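Local coordinates for solute-binding periplasmic protein of iron/siderophore ABC transporter (Yersinia pestis, PDB 6B2Y) that probably binds chelated iron in the periplasm and delivers it to an inner-membrane ABC transporter for uptake, at residues Arg177-Gly180 with Lys181-Arg185. Numbering follows the deposited sequence.
Sequences RLLG and KALHR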
loop_
_atom_site.group_PDB
_atom_site.type_symbol
_atom_site.label_atom_id
_atom_site.label_comp_id
_atom_site.label_asym_id
_atom_site.label_seq_id
_atom_site.Cartn_x
_atom_site.Cartn_y
_atom_site.Cartn_z
ATOM N N ARG A 177 8.532 10.687 -8.432
ATOM C CA ARG A 177 9.493 11.482 -9.192
ATOM C C ARG A 177 10.907 11.247 -8.672
ATOM O O ARG A 177 11.847 11.044 -9.460
ATOM C CB ARG A 177 9.147 12.979 -9.130
ATOM C CG ARG A 177 10.134 13.842 -9.956
ATOM C CD ARG A 177 9.708 15.331 -10.047
ATOM N NE ARG A 177 8.396 15.465 -10.683
ATOM C CZ ARG A 177 7.264 15.659 -10.007
ATOM N NH1 ARG A 177 7.274 15.772 -8.687
ATOM N NH2 ARG A 177 6.108 15.733 -10.651
ATOM N N LEU A 178 11.064 11.233 -7.346
ATOM C CA LEU A 178 12.364 10.977 -6.728
ATOM C C LEU A 178 12.934 9.615 -7.133
ATOM O O LEU A 178 14.134 9.493 -7.427
ATOM C CB LEU A 178 12.224 11.065 -5.206
ATOM C CG LEU A 178 13.343 10.468 -4.362
ATOM C CD1 LEU A 178 14.580 11.356 -4.493
ATOM C CD2 LEU A 178 12.854 10.442 -2.920
ATOM N N LEU A 179 12.108 8.567 -7.098
ATOM C CA LEU A 179 12.573 7.253 -7.542
ATOM C C LEU A 179 12.969 7.276 -9.013
ATOM O O LEU A 179 13.975 6.664 -9.401
ATOM C CB LEU A 179 11.490 6.193 -7.309
ATOM C CG LEU A 179 11.365 5.725 -5.861
ATOM C CD1 LEU A 179 10.173 4.769 -5.652
ATOM C CD2 LEU A 179 12.673 5.078 -5.390
ATOM N N GLY A 180 12.189 7.967 -9.847
ATOM C CA GLY A 180 12.537 8.069 -11.255
ATOM C C GLY A 180 13.874 8.751 -11.469
ATOM O O GLY A 180 14.646 8.365 -12.346
ATOM N N LYS A 181 14.167 9.774 -10.662
ATOM C CA LYS A 181 15.453 10.456 -10.755
ATOM C C LYS A 181 16.587 9.591 -10.206
ATOM O O LYS A 181 17.647 9.463 -10.839
ATOM C CB LYS A 181 15.368 11.800 -10.023
ATOM C CG LYS A 181 16.588 12.696 -10.176
ATOM C CD LYS A 181 16.330 14.083 -9.637
ATOM C CE LYS A 181 17.542 14.970 -9.834
ATOM N NZ LYS A 181 17.346 16.372 -9.340
ATOM N N ALA A 182 16.385 8.988 -9.030
ATOM C CA ALA A 182 17.446 8.216 -8.395
ATOM C C ALA A 182 17.755 6.937 -9.158
ATOM O O ALA A 182 18.885 6.449 -9.107
ATOM C CB ALA A 182 17.061 7.868 -6.956
ATOM N N LEU A 183 16.773 6.370 -9.849
ATOM C CA LEU A 183 16.974 5.106 -10.546
ATOM C C LEU A 183 17.087 5.284 -12.051
ATOM O O LEU A 183 17.095 4.285 -12.779
ATOM C CB LEU A 183 15.843 4.138 -10.221
ATOM C CG LEU A 183 15.649 3.930 -8.721
ATOM C CD1 LEU A 183 14.480 3.029 -8.437
ATOM C CD2 LEU A 183 16.943 3.358 -8.130
ATOM N N HIS A 184 17.144 6.534 -12.523
ATOM C CA HIS A 184 17.340 6.852 -13.933
ATOM C C HIS A 184 16.229 6.252 -14.798
ATOM O O HIS A 184 16.470 5.658 -15.847
ATOM C CB HIS A 184 18.731 6.408 -14.389
ATOM C CG HIS A 184 19.827 7.027 -13.592
ATOM N ND1 HIS A 184 20.073 8.385 -13.598
ATOM C CD2 HIS A 184 20.732 6.485 -12.744
ATOM C CE1 HIS A 184 21.089 8.650 -12.798
ATOM N NE2 HIS A 184 21.498 7.517 -12.258
ATOM N N ARG A 185 14.990 6.435 -14.352
ATOM C CA ARG A 185 13.795 6.070 -15.112
ATOM C C ARG A 185 12.788 7.223 -15.094
ATOM O O ARG A 185 11.610 7.050 -14.771
ATOM C CB ARG A 185 13.169 4.795 -14.558
ATOM C CG ARG A 185 14.092 3.585 -14.613
ATOM C CD ARG A 185 14.221 3.072 -16.042
ATOM N NE ARG A 185 14.922 1.788 -16.093
ATOM C CZ ARG A 185 16.247 1.658 -16.062
ATOM N NH1 ARG A 185 17.010 2.731 -15.968
ATOM N NH2 ARG A 185 16.808 0.451 -16.113
#
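R185 N donates to G180 O over 2.8 Å, in the carbonyl plane and on a lone pair, and this bond closes the C-terminal end of helix 168-182. Before it come three ordinary helical bonds, from K181 N, A182 N and L183 N to the carbonyls four residues back. H184 then takes a left-handed backbone conformation (phi 59°, psi 47°), and its N makes a weak 3.4 Å bond to K181 O. The two closing bonds and the left-handed residue define a Schellman motif. G180 faces the returning chain: its CA lies 3.8 Å from R185 O, and no side chain intervenes.

The tight, buried side is apolar. L179 and L183 run side by side in the same direction, with L179 CD2 4.1 Å from L183 CD1. L183 CG is anti to its carbonyl carbon (chi1 -54°), which keeps it over the preceding turn, 3.3 Å from L179 O. Both leucines press on I134 of strand 132-136, while L178 reaches V160 and V162 of strand 159-162; the helix end is thus seated on the parallel sheet.

The opposite character belongs to K181 and R177, both exposed. K181 CB rests 3.6 Å from R177 O, but the extended chain beyond it leads its amine away from the turn.

At the turn, R185 folds back so that NH1 meets H184 O at 3.0 Å; the acceptor lies in the guanidinium plane, whereas the donor stands above the carbonyl plane. R80 NH1 binds L183 O, and H184 NE2 bonds to P52 O. Carbonyls at the helix terminus therefore receive backbone N-H groups and two guanidinium groups, whose positive charge probably offsets the partial negative charge gathered at this end of the helix.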